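Local coordinates for DUF2019 domain-containing protein (Rhodopseudomonas palustris, PDB 2I9C), which is of unknown function but folds into a small all-helical DUF2019 domain, a family grouped with the tetratricopeptide-like helical repeats, at residues 4-9 with 45-50; 21-26 with 68-73; 88-93 with 110-115. All coordinates share one frame; numbering follows the deposited sequence.

Interaction 1: residues 4-9 with 45-50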
ATOM      1  N   LEU A   4      -7.847  10.645 -11.741  1.00 56.12           N
ATOM      2  CA  LEU A   4      -7.610  11.958 -11.084  1.00 55.14           C
ATOM      3  C   LEU A   4      -6.318  12.668 -11.480  1.00 54.64           C
ATOM      4  O   LEU A   4      -5.282  12.022 -11.668  1.00 55.08           O
ATOM      5  CB  LEU A   4      -7.552  11.786  -9.560  1.00 54.94           C
ATOM      6  CG  LEU A   4      -8.752  11.326  -8.741  1.00 55.05           C
ATOM      7  CD1 LEU A   4      -8.242  10.750  -7.439  1.00 53.09           C
ATOM      8  CD2 LEU A   4      -9.741  12.482  -8.500  1.00 55.11           C
ATOM      9  N   ASP A   5      -6.370  13.994 -11.550  1.00 53.36           N
ATOM     10  CA  ASP A   5      -5.146  14.808 -11.606  1.00 52.43           C
ATOM     11  C   ASP A   5      -4.632  15.149 -10.181  1.00 50.76           C
ATOM     12  O   ASP A   5      -5.234  15.950  -9.444  1.00 50.59           O
ATOM     13  CB  ASP A   5      -5.372  16.078 -12.455  1.00 52.96           C
ATOM     14  CG  ASP A   5      -4.197  17.071 -12.384  1.00 55.54           C
ATOM     15  OD1 ASP A   5      -3.108  16.700 -11.877  1.00 56.05           O
ATOM     16  OD2 ASP A   5      -4.369  18.237 -12.836  1.00 57.86           O
ATOM     17  N   LEU A   6      -3.502  14.540  -9.813  1.00 48.56           N
ATOM     18  CA  LEU A   6      -2.925  14.655  -8.462  1.00 45.67           C
ATOM     19  C   LEU A   6      -1.594  15.361  -8.547  1.00 45.00           C
ATOM     20  O   LEU A   6      -0.889  15.534  -7.556  1.00 43.14           O
ATOM     21  CB  LEU A   6      -2.722  13.263  -7.882  1.00 44.79           C
ATOM     22  CG  LEU A   6      -4.036  12.535  -7.702  1.00 43.73           C
ATOM     23  CD1 LEU A   6      -3.795  11.066  -7.446  1.00 43.15           C
ATOM     24  CD2 LEU A   6      -4.836  13.192  -6.592  1.00 41.06           C
ATOM     25  N   HIS A   7      -1.283  15.788  -9.765  1.00 44.23           N
ATOM     26  CA  HIS A   7      -0.010  16.371 -10.128  1.00 44.34           C
ATOM     27  C   HIS A   7       0.277  17.643  -9.351  1.00 43.29           C
ATOM     28  O   HIS A   7       1.433  18.032  -9.205  1.00 42.48           O
ATOM     29  CB  HIS A   7      -0.025  16.663 -11.646  1.00 45.21           C
ATOM     30  CG  HIS A   7       1.325  16.916 -12.228  1.00 48.98           C
ATOM     31  ND1 HIS A   7       1.996  15.974 -12.978  1.00 53.33           N
ATOM     32  CD2 HIS A   7       2.135  18.001 -12.165  1.00 53.29           C
ATOM     33  CE1 HIS A   7       3.154  16.475 -13.371  1.00 55.12           C
ATOM     34  NE2 HIS A   7       3.268  17.701 -12.881  1.00 56.62           N
ATOM     35  N   GLN A   8      -0.784  18.284  -8.858  1.00 43.10           N
ATOM     36  CA  GLN A   8      -0.668  19.569  -8.157  1.00 43.31           C
ATOM     37  C   GLN A   8      -0.544  19.425  -6.637  1.00 42.75           C
ATOM     38  O   GLN A   8      -0.342  20.400  -5.922  1.00 41.74           O
ATOM     39  CB  GLN A   8      -1.836  20.514  -8.526  1.00 43.62           C
ATOM     40  CG  GLN A   8      -1.837  20.926  -9.979  1.00 45.86           C
ATOM     41  CD  GLN A   8      -0.439  21.285 -10.447  1.00 49.05           C
ATOM     42  OE1 GLN A   8       0.254  22.114  -9.830  1.00 50.65           O
ATOM     43  NE2 GLN A   8      -0.006  20.647 -11.535  1.00 49.50           N
HETATM   44  N   MSE A   9      -0.676  18.194  -6.159  1.00 42.05           N
HETATM   45  CA  MSE A   9      -0.620  17.927  -4.731  1.00 43.26           C
HETATM   46  C   MSE A   9       0.801  17.758  -4.257  1.00 38.60           C
HETATM   47  O   MSE A   9       1.628  17.211  -4.988  1.00 37.87           O
HETATM   48  CB  MSE A   9      -1.431  16.684  -4.408  1.00 42.01           C
HETATM   49  CG  MSE A   9      -2.898  16.994  -4.200  1.00 43.62           C
HETATM   50 SE   MSE A   9      -3.908  15.382  -3.628  1.00 58.74          SE
HETATM   51  CE  MSE A   9      -2.925  14.857  -2.220  1.00 24.25           C
ATOM     52  N   ALA A  45      -4.106   3.728  -5.909  1.00 29.48           N
ATOM     53  CA  ALA A  45      -3.213   3.422  -7.033  1.00 30.52           C
ATOM     54  C   ALA A  45      -2.778   4.652  -7.792  1.00 30.43           C
ATOM     55  O   ALA A  45      -1.601   4.767  -8.174  1.00 30.49           O
ATOM     56  CB  ALA A  45      -3.893   2.393  -8.033  1.00 30.67           C
ATOM     57  N   GLU A  46      -3.722   5.571  -8.041  1.00 30.09           N
ATOM     58  CA  GLU A  46      -3.375   6.862  -8.624  1.00 30.53           C
ATOM     59  C   GLU A  46      -2.387   7.647  -7.785  1.00 29.79           C
ATOM     60  O   GLU A  46      -1.450   8.253  -8.318  1.00 27.85           O
ATOM     61  CB  GLU A  46      -4.610   7.710  -8.845  1.00 31.28           C
ATOM     62  CG  GLU A  46      -5.516   7.050  -9.834  1.00 40.03           C
ATOM     63  CD  GLU A  46      -6.651   7.925 -10.212  1.00 47.75           C
ATOM     64  OE1 GLU A  46      -6.355   9.044 -10.680  1.00 54.64           O
ATOM     65  OE2 GLU A  46      -7.820   7.498 -10.039  1.00 52.06           O
ATOM     66  N   ILE A  47      -2.571   7.614  -6.468  1.00 28.75           N
ATOM     67  CA  ILE A  47      -1.613   8.274  -5.564  1.00 28.68           C
ATOM     68  C   ILE A  47      -0.209   7.676  -5.691  1.00 30.10           C
ATOM     69  O   ILE A  47       0.763   8.422  -5.806  1.00 31.04           O
ATOM     70  CB  ILE A  47      -2.088   8.264  -4.081  1.00 28.03           C
ATOM     71  CG1 ILE A  47      -3.376   9.106  -3.917  1.00 27.80           C
ATOM     72  CG2 ILE A  47      -1.005   8.836  -3.158  1.00 27.06           C
ATOM     73  CD1 ILE A  47      -4.197   8.732  -2.652  1.00 28.75           C
ATOM     74  N   ALA A  48      -0.111   6.347  -5.684  1.00 30.03           N
ATOM     75  CA  ALA A  48       1.175   5.664  -5.776  1.00 31.58           C
ATOM     76  C   ALA A  48       1.844   5.935  -7.105  1.00 30.69           C
ATOM     77  O   ALA A  48       3.055   6.154  -7.129  1.00 31.17           O
ATOM     78  CB  ALA A  48       1.019   4.181  -5.572  1.00 31.69           C
ATOM     79  N   ASP A  49       1.066   5.952  -8.201  1.00 31.88           N
ATOM     80  CA  ASP A  49       1.602   6.294  -9.547  1.00 31.48           C
ATOM     81  C   ASP A  49       2.121   7.707  -9.636  1.00 30.92           C
ATOM     82  O   ASP A  49       3.154   7.961 -10.257  1.00 29.49           O
ATOM     83  CB  ASP A  49       0.562   6.076 -10.652  1.00 32.74           C
ATOM     84  CG  ASP A  49       0.417   4.602 -11.024  1.00 36.47           C
ATOM     85  OD1 ASP A  49       1.139   3.746 -10.436  1.00 40.43           O
ATOM     86  OD2 ASP A  49      -0.443   4.305 -11.863  1.00 41.56           O
ATOM     87  N   GLU A  50       1.406   8.638  -9.008  1.00 30.35           N
ATOM     88  CA  GLU A  50       1.876  10.020  -8.966  1.00 30.31           C
ATOM     89  C   GLU A  50       3.208  10.125  -8.167  1.00 29.77           C
ATOM     90  O   GLU A  50       4.135  10.806  -8.579  1.00 28.60           O
ATOM     91  CB  GLU A  50       0.797  10.956  -8.378  1.00 30.57           C
ATOM     92  CG  GLU A  50       1.263  12.415  -8.192  1.00 29.60           C
ATOM     93  CD  GLU A  50       1.597  13.135  -9.501  1.00 31.76           C
ATOM     94  OE1 GLU A  50       1.127  12.745 -10.613  1.00 32.91           O
ATOM     95  OE2 GLU A  50       2.355  14.106  -9.431  1.00 30.09           O
TER
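Leu6 makes the apolar part of this contact, resting on helix 34-53 through its CD1 methyl. CD1 comes within 3.7 Å of Glu46 CB while also touching the backbone carbonyl carbon of that residue. The Leu6 and Glu46 side chains cross at about a right angle, and with CD1 meeting CB and C the leucine covers the base of the glutamate rather than its charged end. Further along the helix, Leu6 CD1 meets Ile47 CG1 at 4.1 Å, and the CB of the leucine lies at the same distance from Glu50 CG.

The hydrogen bonding across the contact uses the far end of Glu46. Its chain is extended beyond CG, and OE1 is placed to accept from the backbone N of Leu4; the modelled 2.4 Å between Leu4 N and Glu46 OE1 is very short, which leaves this bond doubtful in detail. The other oxygen, OE2, accepts from Lys3 N, and the pair would give one carboxylate two consecutive backbone donors.

Glu50 acts differently. Its chain bends at chi2 (64°), which turns CD toward His7, and Glu50 OE2 is 3.3 Å from His7 CA. The His7 ring plane is turned 63° from the carboxylate, and ND1 stays 4.0 Å from Glu50 OE2. The salt bridge of OE2 is instead with Arg54, which also binds Met9 O and thereby ties both segments together.

Local turns shape segment 4-9: His7 N donates to Asp5 OD1 at 2.9 Å in an Asx turn, and a type I beta turn follows from Leu6 to Met9. The whole is an N-terminal arm laid across the second helix of an alpha-alpha hairpin, just ahead of the first helix, 11-30.

Interaction 2: residues 21-26 with 68-73; sequences VTVEQD and YPNMQV
Val23 sets its CG2 methyl against the Tyr68 ring, 3.5 Å from CE2, and the same methyl packs on Val73 CG2 at 3.6 Å. This apolar patch lies beside the N-cap of helix 71-79, where helix 11-30 passes the start of a later helix in the all-helical fold. The cap is Asn70: its CG is anti to the backbone N (chi1 -178°), and OD1 accepts from Val73 N at 3.2 Å. On the other branch, ND2 gives a weak bond to Asp26 OD2, 3.1 Å away, with carboxylate and amide planes almost perpendicular. An alanine in place of Asn70 would probably leave Val73 N without its cap and Asp26 without this amide partner, weakening the tie between the two helices. Asp26 OD2 also receives a bond from a water that accepts from Met71 N, so the carboxylate reaches the first turn of the helix by two routes. Gln72 bends at chi2, and its OE1 turns to Gln104 of helix 104-117. Gln72 NE2 donates to Gln25 OE1 at 3.2 Å, in the carbonyl plane and nearly straight at 175°.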
ATOM      1  N   VAL A  21      -7.354   7.151   2.479  1.00 28.95           N
ATOM      2  CA  VAL A  21      -8.142   6.279   1.586  1.00 29.14           C
ATOM      3  C   VAL A  21      -7.979   4.777   1.892  1.00 27.59           C
ATOM      4  O   VAL A  21      -8.885   3.989   1.673  1.00 27.97           O
ATOM      5  CB  VAL A  21      -7.955   6.593   0.029  1.00 29.27           C
ATOM      6  CG1 VAL A  21      -8.058   8.031  -0.236  1.00 29.86           C
ATOM      7  CG2 VAL A  21      -6.644   6.091  -0.467  1.00 30.85           C
ATOM      8  N   THR A  22      -6.825   4.384   2.393  1.00 28.91           N
ATOM      9  CA  THR A  22      -6.582   3.007   2.742  0.50 28.67           C
ATOM     10  C   THR A  22      -7.213   2.609   4.103  1.00 29.68           C
ATOM     11  O   THR A  22      -7.673   1.464   4.287  1.00 30.81           O
ATOM     12  CB  THR A  22      -5.087   2.789   2.617  0.50 28.85           C
ATOM     13  OG1 THR A  22      -4.698   3.309   1.329  0.50 27.82           O
ATOM     14  CG2 THR A  22      -4.725   1.332   2.701  0.50 29.02           C
ATOM     15  N   VAL A  23      -7.275   3.555   5.045  1.00 29.26           N
ATOM     16  CA  VAL A  23      -8.141   3.364   6.247  1.00 28.69           C
ATOM     17  C   VAL A  23      -9.592   3.131   5.791  1.00 29.77           C
ATOM     18  O   VAL A  23     -10.276   2.217   6.243  1.00 29.03           O
ATOM     19  CB  VAL A  23      -8.060   4.605   7.171  1.00 29.83           C
ATOM     20  CG1 VAL A  23      -9.245   4.678   8.144  1.00 29.24           C
ATOM     21  CG2 VAL A  23      -6.725   4.575   7.959  1.00 26.56           C
ATOM     22  N   GLU A  24     -10.078   3.981   4.891  1.00 30.74           N
ATOM     23  CA  GLU A  24     -11.417   3.807   4.379  1.00 32.44           C
ATOM     24  C   GLU A  24     -11.597   2.511   3.584  1.00 30.76           C
ATOM     25  O   GLU A  24     -12.677   1.940   3.626  1.00 31.04           O
ATOM     26  CB  GLU A  24     -11.855   5.026   3.586  1.00 33.14           C
ATOM     27  CG  GLU A  24     -12.035   6.265   4.499  1.00 35.89           C
ATOM     28  CD  GLU A  24     -12.450   7.523   3.720  1.00 38.77           C
ATOM     29  OE1 GLU A  24     -13.132   7.387   2.669  1.00 42.27           O
ATOM     30  OE2 GLU A  24     -12.081   8.647   4.167  1.00 43.68           O
ATOM     31  N   GLN A  25     -10.558   2.031   2.893  1.00 30.57           N
ATOM     32  CA  GLN A  25     -10.570   0.648   2.331  1.00 30.33           C
ATOM     33  C   GLN A  25     -10.863  -0.400   3.391  1.00 30.56           C
ATOM     34  O   GLN A  25     -11.772  -1.228   3.239  1.00 31.21           O
ATOM     35  CB  GLN A  25      -9.259   0.284   1.622  1.00 29.64           C
ATOM     36  CG  GLN A  25      -9.052   0.968   0.238  1.00 28.50           C
ATOM     37  CD  GLN A  25      -7.647   0.731  -0.254  1.00 30.71           C
ATOM     38  OE1 GLN A  25      -7.030  -0.245   0.126  1.00 33.90           O
ATOM     39  NE2 GLN A  25      -7.110   1.639  -1.044  1.00 31.72           N
ATOM     40  N   ASP A  26     -10.126  -0.333   4.484  1.00 31.31           N
ATOM     41  CA  ASP A  26     -10.316  -1.230   5.599  1.00 32.12           C
ATOM     42  C   ASP A  26     -11.762  -1.140   6.082  1.00 31.88           C
ATOM     43  O   ASP A  26     -12.419  -2.159   6.214  1.00 33.18           O
ATOM     44  CB  ASP A  26      -9.358  -0.859   6.745  1.00 30.99           C
ATOM     45  CG  ASP A  26      -9.241  -1.953   7.771  1.00 34.82           C
ATOM     46  OD1 ASP A  26      -9.177  -3.136   7.350  1.00 36.57           O
ATOM     47  OD2 ASP A  26      -9.192  -1.640   8.996  1.00 36.26           O
ATOM     48  N   TYR A  68       1.795   3.134  10.860  1.00 27.32           N
ATOM     49  CA  TYR A  68       0.401   3.649  10.877  1.00 27.25           C
ATOM     50  C   TYR A  68      -0.543   2.607  11.575  1.00 26.84           C
ATOM     51  O   TYR A  68      -0.478   1.443  11.243  1.00 26.45           O
ATOM     52  CB  TYR A  68      -0.079   3.994   9.437  1.00 27.21           C
ATOM     53  CG  TYR A  68      -1.359   4.796   9.463  1.00 26.87           C
ATOM     54  CD1 TYR A  68      -1.319   6.204   9.385  1.00 28.05           C
ATOM     55  CD2 TYR A  68      -2.595   4.171   9.697  1.00 24.78           C
ATOM     56  CE1 TYR A  68      -2.465   6.966   9.504  1.00 26.30           C
ATOM     57  CE2 TYR A  68      -3.766   4.932   9.843  1.00 26.48           C
ATOM     58  CZ  TYR A  68      -3.684   6.315   9.710  1.00 29.33           C
ATOM     59  OH  TYR A  68      -4.801   7.044   9.805  1.00 30.02           O
ATOM     60  N   PRO A  69      -1.404   3.045  12.542  1.00 27.49           N
ATOM     61  CA  PRO A  69      -2.252   2.086  13.268  1.00 26.30           C
ATOM     62  C   PRO A  69      -3.465   1.599  12.436  1.00 26.80           C
ATOM     63  O   PRO A  69      -4.638   1.836  12.791  1.00 27.18           O
ATOM     64  CB  PRO A  69      -2.691   2.891  14.509  1.00 26.43           C
ATOM     65  CG  PRO A  69      -2.812   4.316  13.991  1.00 27.64           C
ATOM     66  CD  PRO A  69      -1.597   4.440  13.045  1.00 26.08           C
ATOM     67  N   ASN A  70      -3.196   0.917  11.329  1.00 25.53           N
ATOM     68  CA  ASN A  70      -4.247   0.309  10.541  1.00 26.29           C
ATOM     69  C   ASN A  70      -3.562  -0.728   9.657  1.00 25.84           C
ATOM     70  O   ASN A  70      -2.549  -0.435   9.032  1.00 27.21           O
ATOM     71  CB  ASN A  70      -5.041   1.332   9.712  1.00 24.97           C
ATOM     72  CG  ASN A  70      -6.177   0.683   8.932  1.00 26.74           C
ATOM     73  OD1 ASN A  70      -5.941   0.023   7.922  1.00 26.53           O
ATOM     74  ND2 ASN A  70      -7.422   0.914   9.360  1.00 25.17           N
HETATM   75  N   MSE A  71      -4.066  -1.943   9.654  1.00 24.90           N
HETATM   76  CA  MSE A  71      -3.318  -3.043   9.015  1.00 26.72           C
HETATM   77  C   MSE A  71      -3.423  -2.949   7.500  1.00 26.64           C
HETATM   78  O   MSE A  71      -2.485  -3.340   6.766  1.00 27.98           O
HETATM   79  CB  MSE A  71      -3.843  -4.410   9.479  1.00 26.46           C
HETATM   80  CG  MSE A  71      -2.877  -5.581   9.168  1.00 26.38           C
HETATM   81 SE   MSE A  71      -1.110  -5.279  10.154  1.00 37.21          SE
HETATM   82  CE  MSE A  71      -1.583  -5.846  11.991  1.00 24.50           C
ATOM     83  N   GLN A  72      -4.553  -2.452   7.015  1.00 26.83           N
ATOM     84  CA  GLN A  72      -4.672  -2.223   5.582  1.00 27.18           C
ATOM     85  C   GLN A  72      -3.662  -1.173   5.081  1.00 27.72           C
ATOM     86  O   GLN A  72      -3.100  -1.320   3.993  1.00 28.03           O
ATOM     87  CB  GLN A  72      -6.120  -1.839   5.206  1.00 27.79           C
ATOM     88  CG  GLN A  72      -6.390  -1.732   3.642  1.00 27.15           C
ATOM     89  CD  GLN A  72      -6.410  -3.087   2.945  1.00 30.97           C
ATOM     90  OE1 GLN A  72      -6.309  -4.129   3.596  1.00 31.85           O
ATOM     91  NE2 GLN A  72      -6.591  -3.076   1.610  1.00 30.20           N
ATOM     92  N   VAL A  73      -3.470  -0.092   5.854  1.00 27.06           N
ATOM     93  CA  VAL A  73      -2.504   0.945   5.503  1.00 26.70           C
ATOM     94  C   VAL A  73      -1.108   0.303   5.446  1.00 26.38           C
ATOM     95  O   VAL A  73      -0.385   0.490   4.478  1.00 26.08           O
ATOM     96  CB  VAL A  73      -2.554   2.156   6.498  1.00 26.55           C
ATOM     97  CG1 VAL A  73      -1.527   3.231   6.144  1.00 27.68           C
ATOM     98  CG2 VAL A  73      -3.954   2.806   6.428  1.00 22.79           C
TER
HETATM   99  O   HOH W   1      -6.780  -2.354  10.664  1.00 21.39           O

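Interaction 3: residues 88-93 with 110-115. With ACT (acetate ion), chain C; ACT (acetate ion), chain B.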
ATOM      1  N   LYS A  88      13.200  -3.536   3.456  1.00 32.31           N
ATOM      2  CA  LYS A  88      12.221  -2.956   4.396  1.00 32.49           C
ATOM      3  C   LYS A  88      10.778  -3.414   4.122  1.00 31.01           C
ATOM      4  O   LYS A  88      10.031  -3.759   5.057  1.00 31.53           O
ATOM      5  CB  LYS A  88      12.292  -1.423   4.375  1.00 32.07           C
ATOM      6  CG  LYS A  88      13.478  -0.799   5.136  1.00 34.72           C
ATOM      7  CD  LYS A  88      13.524   0.721   4.905  1.00 35.19           C
ATOM      8  CE  LYS A  88      14.962   1.280   5.032  1.00 44.23           C
ATOM      9  NZ  LYS A  88      15.095   2.656   4.404  1.00 47.38           N
ATOM     10  N   ALA A  89      10.367  -3.356   2.863  1.00 29.99           N
ATOM     11  CA  ALA A  89       9.015  -3.779   2.476  1.00 30.34           C
ATOM     12  C   ALA A  89       8.779  -5.260   2.785  1.00 30.06           C
ATOM     13  O   ALA A  89       7.734  -5.616   3.348  1.00 30.05           O
ATOM     14  CB  ALA A  89       8.715  -3.464   0.998  1.00 29.70           C
ATOM     15  N   ARG A  90       9.738  -6.110   2.431  1.00 30.20           N
ATOM     16  CA  ARG A  90       9.639  -7.550   2.679  1.00 31.29           C
ATOM     17  C   ARG A  90       9.518  -7.820   4.212  1.00 31.02           C
ATOM     18  O   ARG A  90       8.695  -8.621   4.650  1.00 29.38           O
ATOM     19  CB  ARG A  90      10.834  -8.322   2.061  1.00 30.69           C
ATOM     20  CG  ARG A  90      10.788  -9.799   2.409  1.00 32.94           C
ATOM     21  CD  ARG A  90      11.860 -10.713   1.772  1.00 34.36           C
ATOM     22  NE  ARG A  90      11.326 -12.081   1.878  1.00 42.85           N
ATOM     23  CZ  ARG A  90      10.780 -12.783   0.881  1.00 44.06           C
ATOM     24  NH1 ARG A  90      10.730 -12.287  -0.359  1.00 43.16           N
ATOM     25  NH2 ARG A  90      10.302 -14.002   1.133  1.00 45.62           N
ATOM     26  N   GLU A  91      10.352  -7.138   4.997  1.00 31.74           N
ATOM     27  CA  GLU A  91      10.309  -7.223   6.464  1.00 33.41           C
ATOM     28  C   GLU A  91       8.924  -6.874   7.043  1.00 31.15           C
ATOM     29  O   GLU A  91       8.426  -7.555   7.957  1.00 30.96           O
ATOM     30  CB  GLU A  91      11.393  -6.322   7.059  1.00 33.81           C
ATOM     31  CG  GLU A  91      11.480  -6.323   8.609  1.00 38.89           C
ATOM     32  CD  GLU A  91      12.488  -5.286   9.186  1.00 39.03           C
ATOM     33  OE1 GLU A  91      12.470  -4.087   8.768  1.00 42.10           O
ATOM     34  OE2 GLU A  91      13.285  -5.685  10.089  1.00 45.14           O
ATOM     35  N   GLN A  92       8.316  -5.808   6.541  1.00 29.06           N
ATOM     36  CA  GLN A  92       6.968  -5.441   6.967  1.00 28.48           C
ATOM     37  C   GLN A  92       5.943  -6.499   6.535  1.00 28.13           C
ATOM     38  O   GLN A  92       5.127  -6.906   7.331  1.00 28.62           O
ATOM     39  CB  GLN A  92       6.564  -4.048   6.470  1.00 28.27           C
ATOM     40  CG  GLN A  92       5.120  -3.614   6.841  1.00 27.58           C
ATOM     41  CD  GLN A  92       4.819  -3.612   8.322  1.00 29.74           C
ATOM     42  OE1 GLN A  92       5.710  -3.392   9.176  1.00 32.67           O
ATOM     43  NE2 GLN A  92       3.558  -3.870   8.653  1.00 24.75           N
ATOM     44  N   LEU A  93       6.041  -7.011   5.320  1.00 27.01           N
ATOM     45  CA  LEU A  93       5.099  -8.036   4.918  1.00 27.81           C
ATOM     46  C   LEU A  93       5.224  -9.248   5.812  1.00 27.49           C
ATOM     47  O   LEU A  93       4.222  -9.873   6.116  1.00 27.93           O
ATOM     48  CB  LEU A  93       5.294  -8.415   3.445  1.00 27.31           C
ATOM     49  CG  LEU A  93       4.961  -7.374   2.375  1.00 29.27           C
ATOM     50  CD1 LEU A  93       5.355  -7.922   0.992  1.00 26.42           C
ATOM     51  CD2 LEU A  93       3.432  -7.052   2.415  1.00 29.81           C
HETATM   52  N   MSE A 110       0.526 -14.348   0.366  1.00 27.65           N
HETATM   53  CA  MSE A 110       0.488 -14.546  -1.087  0.50 28.48           C
HETATM   54  C   MSE A 110       1.516 -13.657  -1.836  1.00 27.76           C
HETATM   55  O   MSE A 110       2.200 -14.133  -2.764  1.00 27.19           O
HETATM   56  CB  MSE A 110      -0.939 -14.359  -1.626  0.50 29.48           C
HETATM   57  CG  MSE A 110      -1.130 -14.632  -3.141  0.50 34.50           C
HETATM   58 SE   MSE A 110      -1.487 -16.533  -3.703  0.50 48.64          SE
HETATM   59  CE  MSE A 110       0.341 -17.147  -3.927  0.50 45.08           C
ATOM     60  N   CYS A 111       1.640 -12.390  -1.415  1.00 27.28           N
ATOM     61  CA  CYS A 111       2.649 -11.484  -1.958  0.50 27.28           C
ATOM     62  C   CYS A 111       4.055 -12.064  -1.825  1.00 27.84           C
ATOM     63  O   CYS A 111       4.823 -12.054  -2.782  1.00 27.60           O
ATOM     64  CB  CYS A 111       2.615 -10.122  -1.270  0.50 27.15           C
ATOM     65  SG  CYS A 111       3.549  -8.924  -2.181  0.50 25.90           S
ATOM     66  N   LEU A 112       4.370 -12.552  -0.633  1.00 27.14           N
ATOM     67  CA  LEU A 112       5.662 -13.136  -0.365  1.00 27.03           C
ATOM     68  C   LEU A 112       5.883 -14.457  -1.166  1.00 27.11           C
ATOM     69  O   LEU A 112       6.980 -14.699  -1.683  1.00 26.53           O
ATOM     70  CB  LEU A 112       5.821 -13.336   1.142  1.00 26.01           C
ATOM     71  CG  LEU A 112       6.012 -12.091   1.991  1.00 26.66           C
ATOM     72  CD1 LEU A 112       5.994 -12.511   3.480  1.00 27.77           C
ATOM     73  CD2 LEU A 112       7.282 -11.300   1.616  1.00 27.66           C
ATOM     74  N   ASP A 113       4.846 -15.269  -1.308  1.00 27.53           N
ATOM     75  CA  ASP A 113       4.913 -16.480  -2.181  1.00 28.76           C
ATOM     76  C   ASP A 113       5.266 -16.101  -3.628  1.00 28.71           C
ATOM     77  O   ASP A 113       6.170 -16.671  -4.221  1.00 28.57           O
ATOM     78  CB  ASP A 113       3.592 -17.279  -2.127  1.00 28.20           C
ATOM     79  CG  ASP A 113       3.351 -17.924  -0.754  1.00 31.82           C
ATOM     80  OD1 ASP A 113       4.329 -18.041   0.023  1.00 34.67           O
ATOM     81  OD2 ASP A 113       2.193 -18.291  -0.430  1.00 32.81           O
ATOM     82  N   LEU A 114       4.588 -15.087  -4.163  1.00 29.07           N
ATOM     83  CA  LEU A 114       4.839 -14.622  -5.515  1.00 30.21           C
ATOM     84  C   LEU A 114       6.265 -14.081  -5.633  1.00 30.84           C
ATOM     85  O   LEU A 114       6.940 -14.334  -6.609  1.00 31.45           O
ATOM     86  CB  LEU A 114       3.812 -13.541  -5.902  1.00 30.57           C
ATOM     87  CG  LEU A 114       2.356 -14.004  -6.090  1.00 30.07           C
ATOM     88  CD1 LEU A 114       1.372 -12.822  -6.037  1.00 27.23           C
ATOM     89  CD2 LEU A 114       2.312 -14.710  -7.420  1.00 26.56           C
ATOM     90  N   LEU A 115       6.703 -13.331  -4.622  1.00 31.36           N
ATOM     91  CA  LEU A 115       8.071 -12.804  -4.583  1.00 32.29           C
ATOM     92  C   LEU A 115       9.128 -13.905  -4.580  1.00 32.19           C
ATOM     93  O   LEU A 115      10.169 -13.774  -5.206  1.00 32.38           O
ATOM     94  CB  LEU A 115       8.254 -11.934  -3.326  1.00 31.80           C
ATOM     95  CG  LEU A 115       7.682 -10.539  -3.442  1.00 33.43           C
ATOM     96  CD1 LEU A 115       7.727  -9.817  -2.104  1.00 34.94           C
ATOM     97  CD2 LEU A 115       8.434  -9.761  -4.533  1.00 35.98           C
TER
HETATM   98  C   ACT C 125      15.914  -1.350   1.259  1.00 40.76           C
HETATM   99  O   ACT C 125      15.060  -1.556   2.112  1.00 41.38           O
HETATM  100  OXT ACT C 125      16.112  -2.299   0.469  1.00 41.64           O
HETATM  101  CH3 ACT C 125      16.574  -0.028   1.197  1.00 42.03           C
HETATM  102  C   ACT B 124       2.612  -5.548  12.079  1.00 30.10           C
HETATM  103  O   ACT B 124       2.656  -4.637  11.170  1.00 26.02           O
HETATM  104  OXT ACT B 124       3.134  -5.510  13.323  1.00 27.92           O
HETATM  105  CH3 ACT B 124       1.945  -6.703  11.546  1.00 31.62           C
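Arg90 and Leu112 meet through different first torsions. In Arg90, CG is anti to the backbone N (chi1 176°) and the chain then runs extended as far as NE, carrying the guanidinium across to helix 104-117. In Leu112, chi1 of -72° sets CG beside the backbone N, anti to the carbonyl carbon, and from there the CD2 branch reaches the arginine. The result is a methyl placed over a flat cation: Leu112 CD2 lies 3.9 Å above the guanidinium plane, over its centre, and it also touches Arg90 CG lower down the chain. From Leu115, CB approaches Arg90 NH1 at 3.9 Å, the two side chains sliding past each other in opposite directions.

Leu93 supplies the apolar contacts from helix 86-99. Leu93 CD1 lies 3.8 Å from Cys111 SG and 3.9 Å from Leu112 CD2, while Leu93 CB packs on Leu112 CG at 4.0 Å. The Leu112 branch is thus shared between an apolar neighbour and the face of an arginine. The segment axes come within 10.6 Å, their directions 135° apart. Leu93 also touches Leu75 and Ala78 of helix 71-79, and Leu82 lies against Leu115.

Two acetate ions, probably from the crystallisation liquor, sit away from the interface: one accepts from Lys88 N at 3.0 Å and also binds Val87 N, while the other accepts from Gln92 NE2.

No hydrogen bond joins the two segments. The guanidinium instead forms salt bridges from NE to Glu94 and from NH2 to Asp116, one on each helix. These probably limit the turning of the group whose face Leu112 CD2 covers, and meet its charge from both helices.

How the interactions relate
Interactions 1 and 2 cross along the chain, and interaction 3 comes after both. Interaction 1 lies toward the surface, interaction 2 nearest the centre of the chain, and interaction 3, though buried, on the far side of that centre from interaction 1. Helices 11-30 and 34-53 connect the first two, which touch where Ile47 CD1 meets Val21 CG2; helix 71-79 then leads to interaction 3, about 5 Å from interaction 2 at the nearest atoms. Chemistry changes with place: carboxylates and backbone donors fix a loop in interaction 1, amides and a helix cap join two helices in interaction 2, and leucines with an arginine pack the last helix pair.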